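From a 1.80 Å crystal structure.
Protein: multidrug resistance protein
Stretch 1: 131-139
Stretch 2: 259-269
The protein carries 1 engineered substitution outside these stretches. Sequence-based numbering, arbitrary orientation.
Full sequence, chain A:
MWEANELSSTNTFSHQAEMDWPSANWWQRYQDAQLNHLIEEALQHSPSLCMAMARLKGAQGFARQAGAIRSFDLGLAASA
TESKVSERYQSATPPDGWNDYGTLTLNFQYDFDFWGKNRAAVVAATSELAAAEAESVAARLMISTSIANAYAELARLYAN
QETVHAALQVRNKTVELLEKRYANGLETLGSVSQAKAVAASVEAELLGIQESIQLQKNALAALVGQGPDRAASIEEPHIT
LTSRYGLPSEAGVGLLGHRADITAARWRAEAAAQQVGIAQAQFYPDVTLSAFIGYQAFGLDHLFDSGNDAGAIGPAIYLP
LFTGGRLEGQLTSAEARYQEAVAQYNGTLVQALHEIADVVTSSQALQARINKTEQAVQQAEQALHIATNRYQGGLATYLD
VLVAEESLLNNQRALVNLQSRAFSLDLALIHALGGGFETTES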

# COMPACT_ATOMS: atom_id res chain seq x y z
N ALA A 131 -13.10 7.88 16.19
CA ALA A 131 -12.56 7.71 14.86
C ALA A 131 -12.76 6.28 14.39
O ALA A 131 -13.13 6.06 13.21
CB ALA A 131 -11.09 8.13 14.81
N ALA A 132 -12.54 5.32 15.28
CA ALA A 132 -12.77 3.91 14.95
C ALA A 132 -14.24 3.59 14.61
O ALA A 132 -14.56 2.76 13.72
CB ALA A 132 -12.28 3.04 16.03
N GLU A 133 -15.13 4.27 15.30
CA GLU A 133 -16.57 4.13 15.03
C GLU A 133 -16.88 4.62 13.61
O GLU A 133 -17.56 3.94 12.84
CB GLU A 133 -17.39 4.85 16.08
CG GLU A 133 -17.38 4.17 17.42
CD GLU A 133 -18.04 4.96 18.54
OE1 GLU A 133 -18.38 6.13 18.30
OE2 GLU A 133 -18.18 4.40 19.65
N ALA A 134 -16.33 5.78 13.24
CA ALA A 134 -16.47 6.34 11.91
C ALA A 134 -15.85 5.42 10.88
O ALA A 134 -16.41 5.22 9.80
CB ALA A 134 -15.84 7.73 11.85
N GLU A 135 -14.70 4.83 11.20
CA GLU A 135 -14.07 3.95 10.24
C GLU A 135 -14.88 2.67 10.02
O GLU A 135 -14.88 2.14 8.92
CB GLU A 135 -12.64 3.64 10.65
CG GLU A 135 -11.77 4.87 10.47
CD GLU A 135 -10.33 4.65 10.82
OE1 GLU A 135 -10.04 3.73 11.61
OE2 GLU A 135 -9.46 5.40 10.30
N SER A 136 -15.61 2.21 11.03
CA SER A 136 -16.49 1.05 10.85
C SER A 136 -17.62 1.37 9.85
O SER A 136 -18.00 0.51 9.06
CB SER A 136 -17.06 0.52 12.17
OG SER A 136 -17.96 1.42 12.73
N VAL A 137 -18.13 2.59 9.89
CA VAL A 137 -19.10 3.04 8.87
C VAL A 137 -18.44 3.09 7.49
O VAL A 137 -19.02 2.63 6.48
CB VAL A 137 -19.70 4.42 9.25
CG1 VAL A 137 -20.65 4.97 8.16
CG2 VAL A 137 -20.41 4.29 10.60
N ALA A 138 -17.25 3.69 7.40
CA ALA A 138 -16.48 3.70 6.15
C ALA A 138 -16.26 2.28 5.62
O ALA A 138 -16.34 2.07 4.39
CB ALA A 138 -15.14 4.45 6.30
N ALA A 139 -16.07 1.31 6.52
CA ALA A 139 -15.84 -0.07 6.11
C ALA A 139 -17.11 -0.68 5.53
O ALA A 139 -17.06 -1.38 4.50
CB ALA A 139 -15.33 -0.97 7.28
N ARG A 259 -19.32 12.05 5.44
CA ARG A 259 -18.04 11.42 5.12
C ARG A 259 -17.42 10.95 6.43
O ARG A 259 -16.90 11.77 7.22
CB ARG A 259 -17.07 12.38 4.43
CG ARG A 259 -17.53 12.89 3.08
CD ARG A 259 -17.14 12.04 1.95
NE ARG A 259 -15.72 11.65 1.87
CZ ARG A 259 -15.08 11.40 0.73
NH1 ARG A 259 -15.68 11.64 -0.42
NH2 ARG A 259 -13.82 11.02 0.74
N ALA A 260 -17.47 9.65 6.64
CA ALA A 260 -16.87 9.04 7.82
C ALA A 260 -15.34 9.23 7.84
O ALA A 260 -14.76 9.35 8.90
CB ALA A 260 -17.22 7.55 7.90
N ASP A 261 -14.68 9.29 6.69
CA ASP A 261 -13.21 9.54 6.64
C ASP A 261 -12.84 10.92 7.18
O ASP A 261 -11.85 11.08 7.91
CB ASP A 261 -12.62 9.30 5.24
CG ASP A 261 -13.23 10.20 4.13
OD1 ASP A 261 -12.58 10.39 3.07
OD2 ASP A 261 -14.34 10.78 4.20
N ILE A 262 -13.64 11.94 6.84
CA ILE A 262 -13.43 13.27 7.39
C ILE A 262 -13.69 13.25 8.90
O ILE A 262 -12.92 13.83 9.67
CB ILE A 262 -14.34 14.33 6.71
CG1 ILE A 262 -13.93 14.48 5.25
CG2 ILE A 262 -14.30 15.65 7.43
CD1 ILE A 262 -14.87 15.33 4.41
N THR A 263 -14.77 12.62 9.33
CA THR A 263 -15.06 12.54 10.75
C THR A 263 -13.90 11.87 11.50
O THR A 263 -13.47 12.34 12.53
CB THR A 263 -16.32 11.77 10.94
OG1 THR A 263 -17.37 12.51 10.31
CG2 THR A 263 -16.67 11.65 12.41
N ALA A 264 -13.42 10.75 10.97
CA ALA A 264 -12.35 10.00 11.63
C ALA A 264 -11.11 10.86 11.74
O ALA A 264 -10.51 10.92 12.80
CB ALA A 264 -12.08 8.74 10.90
N ALA A 265 -10.77 11.55 10.66
CA ALA A 265 -9.58 12.39 10.68
C ALA A 265 -9.74 13.56 11.62
O ALA A 265 -8.78 13.96 12.28
CB ALA A 265 -9.21 12.88 9.27
N ARG A 266 -10.95 14.11 11.70
CA ARG A 266 -11.27 15.12 12.71
C ARG A 266 -10.90 14.63 14.11
O ARG A 266 -10.15 15.29 14.83
CB ARG A 266 -12.75 15.49 12.65
CG ARG A 266 -13.17 16.52 13.68
CD ARG A 266 -14.09 17.60 13.14
N TRP A 267 -11.45 13.48 14.49
CA TRP A 267 -11.28 12.95 15.82
C TRP A 267 -9.78 12.61 16.08
O TRP A 267 -9.33 12.71 17.20
CB TRP A 267 -12.13 11.69 16.00
CG TRP A 267 -13.51 11.99 16.30
CD1 TRP A 267 -14.60 11.72 15.52
CD2 TRP A 267 -14.01 12.66 17.46
NE1 TRP A 267 -15.75 12.17 16.13
CE2 TRP A 267 -15.42 12.75 17.32
CE3 TRP A 267 -13.41 13.16 18.61
CZ2 TRP A 267 -16.23 13.31 18.32
CZ3 TRP A 267 -14.23 13.72 19.62
CH2 TRP A 267 -15.62 13.81 19.44
N ARG A 268 -9.06 12.20 15.06
CA ARG A 268 -7.67 11.83 15.24
C ARG A 268 -6.83 13.06 15.47
O ARG A 268 -5.87 13.03 16.30
CB ARG A 268 -7.15 11.01 14.10
CG ARG A 268 -7.67 9.61 14.13
CD ARG A 268 -6.75 8.62 13.56
NE ARG A 268 -7.31 7.32 13.93
CZ ARG A 268 -8.04 6.58 13.14
NH1 ARG A 268 -8.51 5.41 13.61
NH2 ARG A 268 -8.32 6.99 11.89
N ALA A 269 -7.21 14.15 14.84
CA ALA A 269 -6.58 15.45 15.10
C ALA A 269 -6.87 15.95 16.54
O ALA A 269 -6.00 16.41 17.26
CB ALA A 269 -6.95 16.47 14.06

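The strongest link between the two helices is a two-pronged salt bridge between Glu135 and Arg268. Arg268 NH2 donates to Glu135 OE2 at 2.5 Å, and Arg268 NH1 donates to Glu135 OE1 at 3.0 Å. Both hydrogen bonds are nearly straight, with N-H...acceptor angles of 168° and 172°, so the carboxylate meets the guanidinium end-on, with OE2 near the plane of the guanidinium group. Opposite charges and two matched donor-acceptor pairs reinforce each other here. The CA-to-CB bond of Glu135 points sideways, but its extended side chain (chi1 m, chi2 t) brings the carboxylate within reach of Arg268. Arg268 NE is hydrogen-bonded elsewhere in the structure, and the methyl of Ala131 lies over one face of the guanidinium.

No other hydrogen bond links the two stretches; those described next lie within one stretch. Arg259, at the N-cap position just before the second helix, reaches Asp261: Arg259 NE donates to Asp261 OD2 at 2.8 Å and Arg259 NH2 to Asp261 OD1 at 2.7 Å, a salt bridge in which Asp261, whose CA-to-CB bond points away from the first helix, holds Arg259. In stretch 1, Ser136, in its p rotamer, turns its hydroxyl back along its own helix, and Ser136 OG donates to Glu133 O at 2.6 Å; Ser136 also points away from the partner.

The two helices, 131-139 and 260-269, run nearly antiparallel, with 164° between their N-to-C directions, and their axes approach to 8.0 Å. Small side chains make so close a fit possible. Ala131 CA and Ala264 CA are just 4.0 Å apart, and Ala134 CA and Ala260 CA 4.9 Å. The register therefore advances along one helix as it retreats along the other, and alanines from both sides fill the seam.

Ala131, buried and pointing toward the second helix, has the largest covered area in the contact. Ala131 CB sits 3.5 Å from Ala264 O, 3.9 Å from Trp267 CB and 3.8 Å from Arg268 CG, so one methyl packs against backbone, the base of an aromatic side chain and the aliphatic part of an arginine. One turn on, Ala134 CB lies 4.0 Å from Ala264 CB and 4.0 Å from Thr263 CG2. Beside it, the aliphatic part of Glu135 also packs, with Glu135 CG 3.9 Å from Ala264 CB; the residue that supplies the charge thus contributes to the apolar seam as well.

Ala260 marks the other end of the contact. Ala260 CB is 3.1 Å from Ala134 O, a tight approach of a methyl to a carbonyl that already accepts the helical hydrogen bond from Ala138 N (3.0 Å between Ala138 N and Ala134 O). Around the same methyl, Ala138 CB stands 4.1 Å from Ala260 CB and Val137 CB 4.2 Å from Ala260 CB. In all, 411 Å² is buried, counting both sides: an alanine-rich interface tied together by the Glu135-Arg268 bridge.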